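Local coordinates for protein tyrosinase (Burkholderia thailandensis, PDB 5ZRD) that uses a pair of copper ions and oxygen to oxidise monophenols, and produces catechol derivatives efficiently at acidic pH, at residues A[296-301]-A[506-511]; A[336-341]-A[389-394]. One frame throughout, in Å; residues are numbered along the deposited sequence.

Contact 1. Residues A[296-301]-A[506-511]; sequences QIAGAN and EFIHRG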
ATOM      1  N   GLN A 296      24.959  18.746  23.063  1.00 68.25           N
ATOM      2  CA  GLN A 296      26.187  18.255  22.435  1.00 66.08           C
ATOM      3  C   GLN A 296      25.833  17.234  21.346  1.00 61.13           C
ATOM      4  O   GLN A 296      24.922  16.418  21.505  1.00 49.06           O
ATOM      5  CB  GLN A 296      27.108  17.578  23.463  1.00 74.15           C
ATOM      6  CG  GLN A 296      28.218  18.464  24.013  1.00 84.84           C
ATOM      7  CD  GLN A 296      29.364  18.667  23.049  1.00 92.61           C
ATOM      8  OE1 GLN A 296      29.196  18.698  21.827  1.00 94.50           O
ATOM      9  NE2 GLN A 296      30.554  18.827  23.604  1.00 93.28           N
ATOM     10  N   ILE A 297      26.599  17.282  20.264  1.00 57.04           N
ATOM     11  CA  ILE A 297      26.508  16.344  19.168  1.00 49.94           C
ATOM     12  C   ILE A 297      27.623  15.312  19.336  1.00 48.51           C
ATOM     13  O   ILE A 297      28.782  15.698  19.440  1.00 46.31           O
ATOM     14  CB  ILE A 297      26.656  17.104  17.840  1.00 53.04           C
ATOM     15  CG1 ILE A 297      25.582  18.186  17.706  1.00 57.26           C
ATOM     16  CG2 ILE A 297      26.679  16.163  16.648  1.00 50.52           C
ATOM     17  CD1 ILE A 297      24.177  17.677  17.883  1.00 61.55           C
ATOM     18  N   ALA A 298      27.277  14.023  19.372  1.00 42.94           N
ATOM     19  CA  ALA A 298      28.273  12.949  19.322  1.00 39.60           C
ATOM     20  C   ALA A 298      28.468  12.510  17.863  1.00 40.62           C
ATOM     21  O   ALA A 298      27.753  11.588  17.343  1.00 36.33           O
ATOM     22  CB  ALA A 298      27.845  11.781  20.198  1.00 44.01           C
ATOM     23  N   GLY A 299      29.484  13.118  17.233  1.00 37.82           N
ATOM     24  CA  GLY A 299      29.825  12.865  15.826  1.00 33.33           C
ATOM     25  C   GLY A 299      30.614  11.580  15.619  1.00 34.55           C
ATOM     26  O   GLY A 299      30.827  11.191  14.457  1.00 38.12           O
ATOM     27  N   ALA A 300      31.044  10.901  16.704  1.00 33.76           N
ATOM     28  CA  ALA A 300      31.701   9.584  16.558  1.00 31.21           C
ATOM     29  C   ALA A 300      30.656   8.465  16.360  1.00 28.93           C
ATOM     30  O   ALA A 300      30.148   7.871  17.293  1.00 26.85           O
ATOM     31  CB  ALA A 300      32.600   9.301  17.731  1.00 29.63           C
ATOM     32  N   ASN A 301      30.328   8.192  15.117  1.00 27.74           N
ATOM     33  CA  ASN A 301      29.235   7.264  14.808  1.00 29.59           C
ATOM     34  C   ASN A 301      29.796   5.836  14.674  1.00 28.70           C
ATOM     35  O   ASN A 301      29.773   5.207  13.595  1.00 29.14           O
ATOM     36  CB  ASN A 301      28.499   7.684  13.542  1.00 29.54           C
ATOM     37  CG  ASN A 301      27.643   8.922  13.705  1.00 31.84           C
ATOM     38  OD1 ASN A 301      27.059   9.175  14.768  1.00 32.93           O
ATOM     39  ND2 ASN A 301      27.463   9.642  12.612  1.00 28.43           N
ATOM     40  N   GLU A 506      20.168  17.954  29.761  1.00 40.04           N
ATOM     41  CA  GLU A 506      21.084  18.090  28.634  1.00 43.02           C
ATOM     42  C   GLU A 506      20.896  16.834  27.772  1.00 44.91           C
ATOM     43  O   GLU A 506      21.047  15.714  28.276  1.00 47.73           O
ATOM     44  CB  GLU A 506      22.515  18.224  29.178  1.00 46.34           C
ATOM     45  CG  GLU A 506      23.643  18.094  28.159  1.00 53.35           C
ATOM     46  CD  GLU A 506      25.049  17.830  28.709  1.00 56.90           C
ATOM     47  OE1 GLU A 506      25.178  17.581  29.940  1.00 60.53           O
ATOM     48  OE2 GLU A 506      26.024  17.847  27.897  1.00 58.50           O
ATOM     49  N   PHE A 507      20.512  17.013  26.509  1.00 42.83           N
ATOM     50  CA  PHE A 507      20.529  15.925  25.537  1.00 39.40           C
ATOM     51  C   PHE A 507      21.882  15.852  24.832  1.00 41.35           C
ATOM     52  O   PHE A 507      22.443  16.873  24.421  1.00 46.88           O
ATOM     53  CB  PHE A 507      19.436  16.105  24.496  1.00 37.48           C
ATOM     54  CG  PHE A 507      18.060  15.898  25.047  1.00 40.46           C
ATOM     55  CD1 PHE A 507      17.353  16.955  25.579  1.00 43.17           C
ATOM     56  CD2 PHE A 507      17.487  14.638  25.052  1.00 44.25           C
ATOM     57  CE1 PHE A 507      16.081  16.751  26.091  1.00 45.62           C
ATOM     58  CE2 PHE A 507      16.212  14.437  25.558  1.00 44.02           C
ATOM     59  CZ  PHE A 507      15.511  15.496  26.074  1.00 41.65           C
ATOM     60  N   ILE A 508      22.419  14.648  24.722  1.00 36.65           N
ATOM     61  CA  ILE A 508      23.566  14.430  23.880  1.00 39.77           C
ATOM     62  C   ILE A 508      23.129  13.468  22.772  1.00 39.74           C
ATOM     63  O   ILE A 508      22.750  12.330  23.069  1.00 37.25           O
ATOM     64  CB  ILE A 508      24.751  13.884  24.694  1.00 43.40           C
ATOM     65  CG1 ILE A 508      25.101  14.794  25.880  1.00 47.84           C
ATOM     66  CG2 ILE A 508      25.951  13.645  23.791  1.00 42.74           C
ATOM     67  CD1 ILE A 508      26.097  14.172  26.847  1.00 52.84           C
ATOM     68  N   HIS A 509      23.181  13.918  21.525  1.00 35.27           N
ATOM     69  CA  HIS A 509      22.528  13.188  20.465  1.00 40.17           C
ATOM     70  C   HIS A 509      23.401  13.167  19.206  1.00 38.26           C
ATOM     71  O   HIS A 509      24.425  13.828  19.128  1.00 34.38           O
ATOM     72  CB  HIS A 509      21.156  13.784  20.214  1.00 41.23           C
ATOM     73  CG  HIS A 509      21.228  15.221  19.884  1.00 46.39           C
ATOM     74  ND1 HIS A 509      21.303  15.657  18.583  1.00 53.73           N
ATOM     75  CD2 HIS A 509      21.300  16.315  20.673  1.00 50.66           C
ATOM     76  CE1 HIS A 509      21.377  16.977  18.578  1.00 58.39           C
ATOM     77  NE2 HIS A 509      21.384  17.408  19.852  1.00 51.18           N
ATOM     78  N   ARG A 510      22.992  12.373  18.233  1.00 36.00           N
ATOM     79  CA  ARG A 510      23.743  12.270  16.973  1.00 38.19           C
ATOM     80  C   ARG A 510      23.492  13.490  16.067  1.00 40.88           C
ATOM     81  O   ARG A 510      24.291  13.787  15.166  1.00 44.95           O
ATOM     82  CB  ARG A 510      23.342  10.990  16.253  1.00 31.34           C
ATOM     83  CG  ARG A 510      23.579   9.718  17.056  1.00 29.00           C
ATOM     84  CD  ARG A 510      25.037   9.525  17.341  1.00 28.97           C
ATOM     85  NE  ARG A 510      25.444   8.137  17.541  1.00 27.67           N
ATOM     86  CZ  ARG A 510      26.693   7.785  17.774  1.00 28.35           C
ATOM     87  NH1 ARG A 510      27.585   8.729  18.039  1.00 28.70           N
ATOM     88  NH2 ARG A 510      27.052   6.515  17.718  1.00 27.62           N
ATOM     89  N   GLY A 511      22.385  14.185  16.276  1.00 50.90           N
ATOM     90  CA  GLY A 511      21.964  15.291  15.379  1.00 78.10           C
ATOM     91  C   GLY A 511      21.967  14.903  13.898  1.00 89.62           C
ATOM     92  O   GLY A 511      22.522  15.633  13.071  1.00 85.84           O
TER

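Contact 2. Residues A[336-341]-A[389-394]; sequences HTDRLD and CINIER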
ATOM      1  N   HIS A 336      16.337 -17.056  40.947  1.00 32.29           N
ATOM      2  CA  HIS A 336      15.736 -17.301  39.619  1.00 34.59           C
ATOM      3  C   HIS A 336      16.665 -18.120  38.717  1.00 34.01           C
ATOM      4  O   HIS A 336      16.545 -18.020  37.502  1.00 31.75           O
ATOM      5  CB  HIS A 336      15.317 -15.975  38.955  1.00 35.80           C
ATOM      6  CG  HIS A 336      14.249 -15.279  39.725  1.00 38.36           C
ATOM      7  ND1 HIS A 336      12.939 -15.724  39.728  1.00 43.41           N
ATOM      8  CD2 HIS A 336      14.300 -14.252  40.598  1.00 36.84           C
ATOM      9  CE1 HIS A 336      12.232 -14.977  40.558  1.00 40.62           C
ATOM     10  NE2 HIS A 336      13.038 -14.070  41.077  1.00 36.06           N
ATOM     11  N   THR A 337      17.561 -18.930  39.286  1.00 33.59           N
ATOM     12  CA  THR A 337      18.383 -19.827  38.461  1.00 37.09           C
ATOM     13  C   THR A 337      17.522 -20.875  37.743  1.00 36.08           C
ATOM     14  O   THR A 337      17.969 -21.362  36.679  1.00 34.71           O
ATOM     15  CB  THR A 337      19.468 -20.594  39.228  1.00 35.54           C
ATOM     16  OG1 THR A 337      18.786 -21.482  40.131  1.00 34.03           O
ATOM     17  CG2 THR A 337      20.476 -19.664  39.877  1.00 30.98           C
ATOM     18  N   ASP A 338      16.315 -21.194  38.230  1.00 34.42           N
ATOM     19  CA  ASP A 338      15.528 -22.246  37.535  1.00 36.20           C
ATOM     20  C   ASP A 338      14.128 -21.860  37.135  1.00 39.30           C
ATOM     21  O   ASP A 338      13.409 -22.640  36.545  1.00 42.81           O
ATOM     22  CB  ASP A 338      15.495 -23.535  38.360  1.00 35.41           C
ATOM     23  CG  ASP A 338      16.863 -24.146  38.543  1.00 36.41           C
ATOM     24  OD1 ASP A 338      17.299 -24.879  37.630  1.00 45.95           O
ATOM     25  OD2 ASP A 338      17.539 -23.870  39.555  1.00 35.75           O
ATOM     26  N   ARG A 339      13.708 -20.658  37.435  1.00 44.83           N
ATOM     27  CA  ARG A 339      12.407 -20.230  36.977  1.00 45.27           C
ATOM     28  C   ARG A 339      12.447 -18.719  36.792  1.00 41.59           C
ATOM     29  O   ARG A 339      13.151 -17.994  37.506  1.00 39.14           O
ATOM     30  CB  ARG A 339      11.276 -20.623  37.930  1.00 52.02           C
ATOM     31  CG  ARG A 339      11.522 -20.280  39.392  1.00 61.94           C
ATOM     32  CD  ARG A 339      10.410 -20.860  40.254  1.00 78.18           C
ATOM     33  NE  ARG A 339      10.242 -20.175  41.538  1.00 93.38           N
ATOM     34  CZ  ARG A 339       9.215 -20.364  42.377  1.00 98.46           C
ATOM     35  NH1 ARG A 339       9.205 -19.770  43.560  1.00 95.55           N
ATOM     36  NH2 ARG A 339       8.210 -21.155  42.039  1.00 98.36           N
ATOM     37  N   LEU A 340      11.693 -18.306  35.797  1.00 37.43           N
ATOM     38  CA  LEU A 340      11.440 -16.926  35.518  1.00 42.76           C
ATOM     39  C   LEU A 340       9.926 -16.784  35.403  1.00 41.87           C
ATOM     40  O   LEU A 340       9.233 -17.750  35.086  1.00 47.66           O
ATOM     41  CB  LEU A 340      12.143 -16.521  34.214  1.00 40.01           C
ATOM     42  CG  LEU A 340      13.671 -16.543  34.247  1.00 41.51           C
ATOM     43  CD1 LEU A 340      14.237 -16.222  32.872  1.00 45.56           C
ATOM     44  CD2 LEU A 340      14.214 -15.552  35.260  1.00 38.02           C
ATOM     45  N   ASP A 341       9.438 -15.593  35.660  1.00 42.01           N
ATOM     46  CA  ASP A 341       8.072 -15.280  35.359  1.00 46.30           C
ATOM     47  C   ASP A 341       8.091 -13.888  34.726  1.00 44.68           C
ATOM     48  O   ASP A 341       8.996 -13.109  34.936  1.00 42.28           O
ATOM     49  CB  ASP A 341       7.233 -15.318  36.642  1.00 52.39           C
ATOM     50  CG  ASP A 341       7.865 -14.515  37.778  1.00 56.25           C
ATOM     51  OD1 ASP A 341       8.747 -15.043  38.492  1.00 82.80           O
ATOM     52  OD2 ASP A 341       7.494 -13.352  37.961  1.00 69.45           O
ATOM     53  N   CYS A 389      16.779 -21.720  28.196  1.00 36.90           N
ATOM     54  CA  CYS A 389      18.095 -21.098  28.622  1.00 38.13           C
ATOM     55  C   CYS A 389      17.969 -20.311  29.930  1.00 37.93           C
ATOM     56  O   CYS A 389      18.695 -19.301  30.193  1.00 41.25           O
ATOM     57  CB  CYS A 389      18.677 -20.197  27.542  1.00 39.00           C
ATOM     58  SG  CYS A 389      17.540 -18.899  26.991  1.00 38.71           S
ATOM     59  N   ILE A 390      17.128 -20.823  30.818  1.00 35.54           N
ATOM     60  CA  ILE A 390      17.034 -20.234  32.155  1.00 34.82           C
ATOM     61  C   ILE A 390      18.281 -20.606  32.976  1.00 33.54           C
ATOM     62  O   ILE A 390      18.947 -19.755  33.590  1.00 31.19           O
ATOM     63  CB  ILE A 390      15.707 -20.632  32.820  1.00 36.07           C
ATOM     64  CG1 ILE A 390      14.537 -20.205  31.925  1.00 35.86           C
ATOM     65  CG2 ILE A 390      15.608 -20.047  34.225  1.00 37.50           C
ATOM     66  CD1 ILE A 390      13.176 -20.557  32.439  1.00 36.84           C
ATOM     67  N   ASN A 391      18.638 -21.870  32.976  1.00 34.40           N
ATOM     68  CA  ASN A 391      19.712 -22.297  33.819  1.00 34.13           C
ATOM     69  C   ASN A 391      20.905 -22.613  32.929  1.00 35.25           C
ATOM     70  O   ASN A 391      20.903 -23.645  32.235  1.00 33.53           O
ATOM     71  CB  ASN A 391      19.337 -23.521  34.657  1.00 35.79           C
ATOM     72  CG  ASN A 391      20.440 -23.904  35.618  1.00 38.00           C
ATOM     73  OD1 ASN A 391      21.613 -23.917  35.250  1.00 38.58           O
ATOM     74  ND2 ASN A 391      20.081 -24.164  36.865  1.00 40.41           N
ATOM     75  N   ILE A 392      21.914 -21.752  32.964  1.00 31.85           N
ATOM     76  CA  ILE A 392      23.005 -21.949  32.020  1.00 36.66           C
ATOM     77  C   ILE A 392      23.762 -23.268  32.320  1.00 37.39           C
ATOM     78  O   ILE A 392      24.308 -23.837  31.391  1.00 33.46           O
ATOM     79  CB  ILE A 392      23.975 -20.746  31.982  1.00 34.54           C
ATOM     80  CG1 ILE A 392      24.613 -20.481  33.339  1.00 31.01           C
ATOM     81  CG2 ILE A 392      23.295 -19.506  31.425  1.00 39.37           C
ATOM     82  CD1 ILE A 392      25.710 -19.442  33.303  1.00 34.02           C
ATOM     83  N   GLU A 393      23.852 -23.722  33.578  1.00 39.18           N
ATOM     84  CA  GLU A 393      24.636 -24.935  33.939  1.00 40.58           C
ATOM     85  C   GLU A 393      23.851 -26.191  33.505  1.00 40.44           C
ATOM     86  O   GLU A 393      24.341 -26.983  32.703  1.00 41.39           O
ATOM     87  CB  GLU A 393      24.961 -24.936  35.433  1.00 41.61           C
ATOM     88  CG  GLU A 393      25.823 -23.768  35.875  1.00 42.70           C
ATOM     89  CD  GLU A 393      26.018 -23.577  37.384  1.00 48.01           C
ATOM     90  OE1 GLU A 393      25.177 -24.091  38.167  1.00 48.06           O
ATOM     91  OE2 GLU A 393      27.003 -22.888  37.792  1.00 44.40           O
ATOM     92  N   ARG A 394      22.585 -26.293  33.886  1.00 40.38           N
ATOM     93  CA  ARG A 394      21.771 -27.503  33.608  1.00 40.01           C
ATOM     94  C   ARG A 394      21.307 -27.554  32.159  1.00 40.03           C
ATOM     95  O   ARG A 394      21.147 -28.640  31.650  1.00 43.85           O
ATOM     96  CB  ARG A 394      20.532 -27.602  34.508  1.00 42.07           C
ATOM     97  CG  ARG A 394      20.852 -27.520  35.995  1.00 46.54           C
ATOM     98  CD  ARG A 394      19.631 -27.632  36.898  1.00 48.86           C
ATOM     99  NE  ARG A 394      20.056 -27.567  38.294  1.00 51.69           N
ATOM    100  CZ  ARG A 394      20.666 -28.552  38.982  1.00 55.11           C
ATOM    101  NH1 ARG A 394      20.569 -29.818  38.579  1.00 43.95           N
ATOM    102  NH2 ARG A 394      21.363 -28.247  40.077  1.00 43.09           N
TER

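Contact 1. Residues A[296-301]-A[506-511]
Arg510 sets CG anti to the carbonyl carbon (chi1 -58°) and bends at chi2 (-63°). This brings its guanidinium back to the loop 298-301, although its CB points away from it. NH1 is gripped by two backbone carbonyls. Arg510 NH1 donates to Ala298 O at 2.9 Å and to Ala300 O at 2.8 Å, both near the guanidinium edge, Ala298 O in its plane and Ala300 O somewhat tilted from it. Neither bond is straight, and both oxygens are met from above their carbonyl planes. Asn301 comes tip to tip with Arg510, its amide nearly perpendicular to the guanidinium (87°). Asn301 OD1 sits over one guanidinium face, 3.3 Å from Arg510 CZ, and is not hydrogen-bonded there. The other nitrogens are held from outside: NE forms a salt bridge with Glu306, and NH2 donates to Gly285 O. Four acceptors thus fix the rotation of this buried charge.

Before the loop, the two backbones pair as parallel strands. His509 N donates almost straight to Gln296 O at 3.0 Å, nearly along the C=O axis. Ala298 N returns a bond to His509 O at 2.9 Å. Gln296 O also lies over one face of the His509 ring. On the sheet face opposite Ile297 and His509, Ile508 CG2 packs beside Gln296 CB at 4.1 Å.

The contact adds strand 295-297 to the edge of a mixed sheet, parallel to strand 502-509. Arg510 then ties the following loop to that sheet, its side chain about 9 Å from that of copper-binding His281 in the tyrosinase central domain.

Contact 2. Residues A[336-341]-A[389-394]
Asn391 OD1 accepts two backbone bonds, from Arg394 N at 2.9 Å, nearly straight, and from Glu393 N, which is weak. This is an N-cap: Asn391 stands right before the short helix 392-396. Its CG is anti to the backbone N (chi1 -176°), which lets OD1 reach the N-H groups of Glu393 and Arg394, the second and third helical residues. The other end of the amide faces the loop 336-341. There Asn391 ND2 donates to Asp338 OD1 at 3.0 Å and meets the carboxylate from above its plane. The two side chains lie side by side, their planes 46° apart. Asp338 OD2 is held by Thr337 OG1 at 2.8 Å, so both carboxylate oxygens have a partner. Arg394 crosses Asp338 at about a right angle and makes a long salt bridge. The nearby positive charge may modestly support the ionised aspartate.

Beside the polar group, the CB of Ile390 points toward the loop. Ile390 CG2 touches Asp338 C at 3.7 Å and Leu340 CG at 4.0 Å. Gln331 NE2, from helix 315-334, bonds both Ile390 O and His336 O. Within the loop, His336 ND1 donates to Arg339 O at 3.2 Å, and that oxygen lies in the ring plane.

Contact 1 is largely buried, and contact 2 is partly exposed. They lie on opposite sides of the chain's centre, with nearest atoms about 29 Å apart, and they join different elements. Contact 1 pairs two strands and continues into a loop. Contact 2 sets the loop after helix 315-334 against the start of helix 392-396. Along the sequence, both segments of contact 2 fall between those of contact 1. The chemistry follows the setting. In contact 1, backbone bonds and a buried arginine with several acceptors do the work. In contact 2, a side-chain amide and a carboxylate meet beside a small apolar contact, away from the copper site.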